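Local atomic coordinates of transcriptional regulator (Arabidopsis thaliana, PDB entry 7DE9), a protein that binds monomethylated histone H3 tails through its tudor domain and, as a cohesin cofactor, supports DNA repair and sister chromatid cohesion. Residues Arg16-Trp21 and Gln25-Gly30; Val44-Asp47 and Gln51-Leu54. All blocks are in the same frame, centred on the assembly; numbering follows the deposited sequence.

Contact 1: Arg16-Trp21 and Gln25-Gly30; sequences RIKVWW and QAYYKG
Trp20 and Tyr27 are brought together by two different first torsions: Trp20 carries CG anti to the backbone N (chi1 178°), whereas Tyr27 has CG anti to its carbonyl carbon (chi1 -81°). The side chains cross at about a right angle, and the six-membered edge of Trp20 turns into one face of Tyr27 in a T-shaped stack, with Trp20 CE3 3.5 Å from Tyr27 CE2. Lys18 takes the opposite face: its CE stands 4.1 Å from the ring centroid of Tyr27 as a CH-pi contact, and NZ beyond it makes a cation-pi interaction. Farther along, Trp20 CH2 lies 3.3 Å from Gln25 C.

On the other side of the sheet the second T-shaped pair is reversed, the edge coming from Tyr28 of the second strand: Tyr28 CD2 lies 3.5 Å from Trp21 CG, over the indole face. The phenol OH of Tyr28 is bonded to Asp24. Between the two layers of rings six backbone bonds zip the antiparallel hairpin, such as Val19 N to Tyr28 O at 2.9 Å; near the turn, a G1 beta bulge sets two residues, Gln25 and Ala26, against the single Trp21.

The chemistry thus divides by face: Lys18 and Trp20 sandwich the Tyr27 ring, while Trp21 and Tyr28 offer aromatic surface to the bound monomethylated histone H3 peptide, Trp21 through a cation-pi contact with a basic side chain and both by packing on a modified one.

Contact 2: Val44-Asp47 and Gln51-Leu54; sequences VIYD and QEIL
Tyr46 reaches across the hairpin to Glu52, and its hydroxyl gives a short hydrogen bond, Tyr46 OH to Glu52 OE1 at 2.5 Å. The carboxylate oxygen is met on its anti side, 27° out of the carboxylate plane. Tyr46 OH also accepts a bond from Trp21 NE1, so two bonds grip the phenol oxygen, while the second oxygen, Glu52 OE2, forms a salt bridge with a basic side chain of the bound peptide. Glu52 keeps CG anti to its carbonyl carbon (chi1 -82°) and stays extended beyond, which carries the carboxylate past the ring edge to the hydroxyl. A phenylalanine in place of Tyr46 would probably leave Trp21 NE1 without this acceptor and take from Glu52 OE1 one of the bonds that fix its carboxylate.

The backbone polar groups of Val44 and Glu52 satisfy each other in one hydrogen-bonded pair: Val44 N reaches Glu52 O at 2.9 Å and nearly straight (175°), and Glu52 N returns to Val44 O at the same length. Val44 O takes in addition a CA-H contact from Gln51. Leu54 CD1 makes an apolar contact with Val44 CG2 at 3.8 Å and also lies against Tyr46 OH. On the other side of the sheet Ile45 and Gln51 run side by side, Ile45 CG1 3.6 Å from Gln51 NE2.

In this tudor domain, of the SH3-like small-barrel class, strand 51-54 is outermost in the antiparallel sheet; strand 41-46 lies between it and strand 26-36, and Val44, Tyr46 and Leu54 pack inward on Ile17 and Val19 of strand 16-21.

In the fold
Contacts 1 and 2 are successive hairpins of one curved antiparallel sheet in the tudor domain, joined where strand 26-36 pairs with strand 41-46 and Lys29 O meets Asp47 N. Both are partly buried, each with an inner and an outer side. Inside, Ile17, Val19, Val44 and Leu54 build a shared apolar core. Trp21 and Tyr28 of contact 1 and Tyr46 of contact 2 pack on the modified side chain of the histone peptide, consistent with an aromatic cage, to which contact 2 adds the acidic Glu52. Their outer sides differ too: a lysine and two aromatic rings on the first hairpin, a plain isoleucine-glutamine pair on the second, at the sheet's margin.

Contact 1: Arg16-Trp21 and Gln25-Gly30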
loop_
_atom_site.group_PDB
_atom_site.type_symbol
_atom_site.label_atom_id
_atom_site.label_comp_id
_atom_site.label_asym_id
_atom_site.label_seq_id
_atom_site.Cartn_x
_atom_site.Cartn_y
_atom_site.Cartn_z
ATOM N N ARG A 16 -9.368 -1.035 2.046
ATOM C CA ARG A 16 -8.451 -1.912 2.753
ATOM C C ARG A 16 -7.755 -2.798 1.739
ATOM O O ARG A 16 -8.406 -3.439 0.913
ATOM C CB ARG A 16 -9.183 -2.769 3.783
ATOM C CG ARG A 16 -9.718 -2.013 4.982
ATOM C CD ARG A 16 -10.838 -2.802 5.654
ATOM N NE ARG A 16 -12.008 -2.928 4.785
ATOM C CZ ARG A 16 -13.150 -3.507 5.142
ATOM N NH1 ARG A 16 -13.283 -4.027 6.355
ATOM N NH2 ARG A 16 -14.160 -3.571 4.283
ATOM N N ILE A 17 -6.431 -2.829 1.796
ATOM C CA ILE A 17 -5.659 -3.650 0.881
ATOM C C ILE A 17 -4.620 -4.469 1.626
ATOM O O ILE A 17 -4.340 -4.227 2.799
ATOM C CB ILE A 17 -4.954 -2.802 -0.194
ATOM C CG1 ILE A 17 -3.842 -1.950 0.416
ATOM C CG2 ILE A 17 -5.959 -1.924 -0.938
ATOM C CD1 ILE A 17 -3.058 -1.170 -0.621
ATOM N N LYS A 18 -4.071 -5.465 0.948
ATOM C CA LYS A 18 -2.905 -6.147 1.471
ATOM C C LYS A 18 -1.758 -5.949 0.492
ATOM O O LYS A 18 -1.908 -6.126 -0.721
ATOM C CB LYS A 18 -3.186 -7.627 1.736
ATOM C CG LYS A 18 -3.783 -8.403 0.590
ATOM C CD LYS A 18 -4.377 -9.703 1.119
ATOM C CE LYS A 18 -4.284 -10.829 0.107
ATOM N NZ LYS A 18 -4.861 -12.093 0.645
ATOM N N VAL A 19 -0.622 -5.540 1.038
ATOM C CA VAL A 19 0.549 -5.195 0.246
ATOM C C VAL A 19 1.619 -6.262 0.450
ATOM O O VAL A 19 1.891 -6.672 1.581
ATOM C CB VAL A 19 1.112 -3.805 0.625
ATOM C CG1 VAL A 19 2.257 -3.426 -0.285
ATOM C CG2 VAL A 19 0.017 -2.739 0.567
ATOM N N TRP A 20 2.200 -6.717 -0.654
ATOM C CA TRP A 20 3.239 -7.737 -0.627
ATOM C C TRP A 20 4.610 -7.135 -0.316
ATOM O O TRP A 20 5.094 -6.264 -1.039
ATOM C CB TRP A 20 3.260 -8.476 -1.970
ATOM C CG TRP A 20 4.310 -9.511 -2.114
ATOM C CD1 TRP A 20 5.484 -9.394 -2.799
ATOM C CD2 TRP A 20 4.284 -10.840 -1.582
ATOM N NE1 TRP A 20 6.192 -10.566 -2.719
ATOM C CE2 TRP A 20 5.478 -11.470 -1.973
ATOM C CE3 TRP A 20 3.367 -11.556 -0.802
ATOM C CZ2 TRP A 20 5.784 -12.781 -1.617
ATOM C CZ3 TRP A 20 3.670 -12.855 -0.449
ATOM C CH2 TRP A 20 4.870 -13.457 -0.859
ATOM N N TRP A 21 5.228 -7.595 0.766
ATOM C CA TRP A 21 6.626 -7.289 1.058
ATOM C C TRP A 21 7.454 -8.512 0.684
ATOM O O TRP A 21 7.398 -9.549 1.377
ATOM C CB TRP A 21 6.843 -6.934 2.529
ATOM C CG TRP A 21 6.239 -5.630 2.963
ATOM C CD1 TRP A 21 5.151 -5.005 2.425
ATOM C CD2 TRP A 21 6.700 -4.795 4.025
ATOM N NE1 TRP A 21 4.903 -3.833 3.099
ATOM C CE2 TRP A 21 5.844 -3.680 4.083
ATOM C CE3 TRP A 21 7.755 -4.884 4.940
ATOM C CZ2 TRP A 21 6.011 -2.660 5.012
ATOM C CZ3 TRP A 21 7.919 -3.872 5.866
ATOM C CH2 TRP A 21 7.050 -2.773 5.896
ATOM N N GLN A 25 8.360 -12.286 2.200
ATOM C CA GLN A 25 7.390 -13.115 1.484
ATOM C C GLN A 25 6.072 -13.062 2.220
ATOM O O GLN A 25 5.509 -14.104 2.583
ATOM C CB GLN A 25 7.843 -14.569 1.344
ATOM C CG GLN A 25 9.197 -14.747 0.704
ATOM C CD GLN A 25 10.269 -15.038 1.731
ATOM O OE1 GLN A 25 10.288 -16.111 2.336
ATOM N NE2 GLN A 25 11.154 -14.074 1.953
ATOM N N ALA A 26 5.593 -11.845 2.458
ATOM C CA ALA A 26 4.391 -11.699 3.274
ATOM C C ALA A 26 3.435 -10.658 2.724
ATOM O O ALA A 26 3.857 -9.720 2.070
ATOM C CB ALA A 26 4.771 -11.334 4.706
ATOM N N TYR A 27 2.149 -10.821 3.012
ATOM C CA TYR A 27 1.185 -9.745 2.815
ATOM C C TYR A 27 0.950 -9.037 4.135
ATOM O O TYR A 27 0.829 -9.685 5.178
ATOM C CB TYR A 27 -0.143 -10.274 2.276
ATOM C CG TYR A 27 -0.171 -10.521 0.789
ATOM C CD1 TYR A 27 -0.308 -9.464 -0.103
ATOM C CD2 TYR A 27 -0.085 -11.806 0.276
ATOM C CE1 TYR A 27 -0.346 -9.680 -1.462
ATOM C CE2 TYR A 27 -0.115 -12.030 -1.082
ATOM C CZ TYR A 27 -0.247 -10.963 -1.947
ATOM O OH TYR A 27 -0.284 -11.180 -3.308
ATOM N N TYR A 28 0.892 -7.711 4.101
ATOM C CA TYR A 28 0.529 -6.944 5.287
ATOM C C TYR A 28 -0.687 -6.093 4.984
ATOM O O TYR A 28 -0.785 -5.497 3.910
ATOM C CB TYR A 28 1.691 -6.075 5.767
ATOM C CG TYR A 28 2.897 -6.892 6.157
ATOM C CD1 TYR A 28 2.849 -7.750 7.243
ATOM C CD2 TYR A 28 4.077 -6.817 5.436
ATOM C CE1 TYR A 28 3.936 -8.497 7.601
ATOM C CE2 TYR A 28 5.180 -7.562 5.792
ATOM C CZ TYR A 28 5.098 -8.406 6.873
ATOM O OH TYR A 28 6.182 -9.152 7.241
ATOM N N LYS A 29 -1.615 -6.055 5.934
ATOM C CA LYS A 29 -2.895 -5.385 5.744
ATOM C C LYS A 29 -2.853 -3.919 6.151
ATOM O O LYS A 29 -2.257 -3.553 7.164
ATOM C CB LYS A 29 -3.994 -6.110 6.530
ATOM C CG LYS A 29 -4.251 -7.532 6.058
ATOM C CD LYS A 29 -5.629 -8.037 6.464
ATOM C CE LYS A 29 -5.677 -8.461 7.923
ATOM N NZ LYS A 29 -6.933 -9.200 8.236
ATOM N N GLY A 30 -3.502 -3.081 5.355
ATOM C CA GLY A 30 -3.555 -1.667 5.648
ATOM C C GLY A 30 -4.716 -1.001 4.948
ATOM O O GLY A 30 -5.506 -1.648 4.266
#

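Contact 2: Val44-Asp47 and Gln51-Leu54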
loop_
_atom_site.group_PDB
_atom_site.type_symbol
_atom_site.label_atom_id
_atom_site.label_comp_id
_atom_site.label_asym_id
_atom_site.label_seq_id
_atom_site.Cartn_x
_atom_site.Cartn_y
_atom_site.Cartn_z
ATOM N N VAL A 44 -0.274 4.348 2.481
ATOM C CA VAL A 44 -0.865 3.174 3.115
ATOM C C VAL A 44 -0.526 3.156 4.600
ATOM O O VAL A 44 0.651 3.232 4.990
ATOM C CB VAL A 44 -0.387 1.865 2.451
ATOM C CG1 VAL A 44 -0.937 0.645 3.185
ATOM C CG2 VAL A 44 -0.807 1.837 0.991
ATOM N N ILE A 45 -1.568 3.085 5.426
ATOM C CA ILE A 45 -1.385 2.961 6.866
ATOM C C ILE A 45 -1.684 1.525 7.242
ATOM O O ILE A 45 -2.796 1.049 7.037
ATOM C CB ILE A 45 -2.289 3.924 7.668
ATOM C CG1 ILE A 45 -1.723 5.345 7.647
ATOM C CG2 ILE A 45 -2.386 3.487 9.123
ATOM C CD1 ILE A 45 -1.944 6.081 6.379
ATOM N N TYR A 46 -0.686 0.833 7.784
ATOM C CA TYR A 46 -0.805 -0.589 8.092
ATOM C C TYR A 46 -1.408 -0.879 9.462
ATOM O O TYR A 46 -1.338 -0.055 10.377
ATOM C CB TYR A 46 0.567 -1.259 7.997
ATOM C CG TYR A 46 1.106 -1.341 6.587
ATOM C CD1 TYR A 46 0.704 -2.360 5.727
ATOM C CD2 TYR A 46 2.013 -0.398 6.112
ATOM C CE1 TYR A 46 1.187 -2.441 4.433
ATOM C CE2 TYR A 46 2.505 -0.468 4.816
ATOM C CZ TYR A 46 2.091 -1.494 3.983
ATOM O OH TYR A 46 2.576 -1.573 2.697
ATOM N N ASP A 47 -1.994 -2.070 9.579
ATOM C CA ASP A 47 -2.510 -2.609 10.834
ATOM C C ASP A 47 -1.555 -2.446 12.006
ATOM O O ASP A 47 -1.965 -2.135 13.124
ATOM C CB ASP A 47 -2.820 -4.102 10.674
ATOM C CG ASP A 47 -4.218 -4.361 10.170
ATOM O OD1 ASP A 47 -5.056 -3.440 10.243
ATOM O OD2 ASP A 47 -4.479 -5.493 9.708
ATOM N N GLN A 51 3.728 2.811 8.156
ATOM C CA GLN A 51 3.166 3.601 7.057
ATOM C C GLN A 51 4.114 3.560 5.868
ATOM O O GLN A 51 5.335 3.524 6.039
ATOM C CB GLN A 51 2.927 5.052 7.476
ATOM C CG GLN A 51 2.057 5.205 8.712
ATOM C CD GLN A 51 2.039 6.623 9.251
ATOM O OE1 GLN A 51 3.077 7.172 9.620
ATOM N NE2 GLN A 51 0.852 7.218 9.307
ATOM N N GLU A 52 3.563 3.558 4.663
ATOM C CA GLU A 52 4.398 3.592 3.467
ATOM C C GLU A 52 3.789 4.528 2.441
ATOM O O GLU A 52 2.577 4.544 2.258
ATOM C CB GLU A 52 4.571 2.195 2.854
ATOM C CG GLU A 52 5.646 1.332 3.506
ATOM C CD GLU A 52 5.868 0.013 2.774
ATOM O OE1 GLU A 52 4.877 -0.574 2.281
ATOM O OE2 GLU A 52 7.034 -0.431 2.687
ATOM N N ILE A 53 4.633 5.320 1.796
ATOM C CA ILE A 53 4.249 6.040 0.589
ATOM C C ILE A 53 4.682 5.181 -0.588
ATOM O O ILE A 53 5.874 4.948 -0.772
ATOM C CB ILE A 53 4.910 7.416 0.497
ATOM C CG1 ILE A 53 4.485 8.291 1.670
ATOM C CG2 ILE A 53 4.539 8.097 -0.804
ATOM C CD1 ILE A 53 5.259 9.580 1.742
ATOM N N LEU A 54 3.717 4.712 -1.373
ATOM C CA LEU A 54 3.951 3.652 -2.352
ATOM C C LEU A 54 3.532 4.007 -3.771
ATOM O O LEU A 54 2.527 4.681 -3.975
ATOM C CB LEU A 54 3.191 2.385 -1.943
ATOM C CG LEU A 54 3.587 1.632 -0.677
ATOM C CD1 LEU A 54 2.543 0.578 -0.366
ATOM C CD2 LEU A 54 4.955 0.993 -0.854
#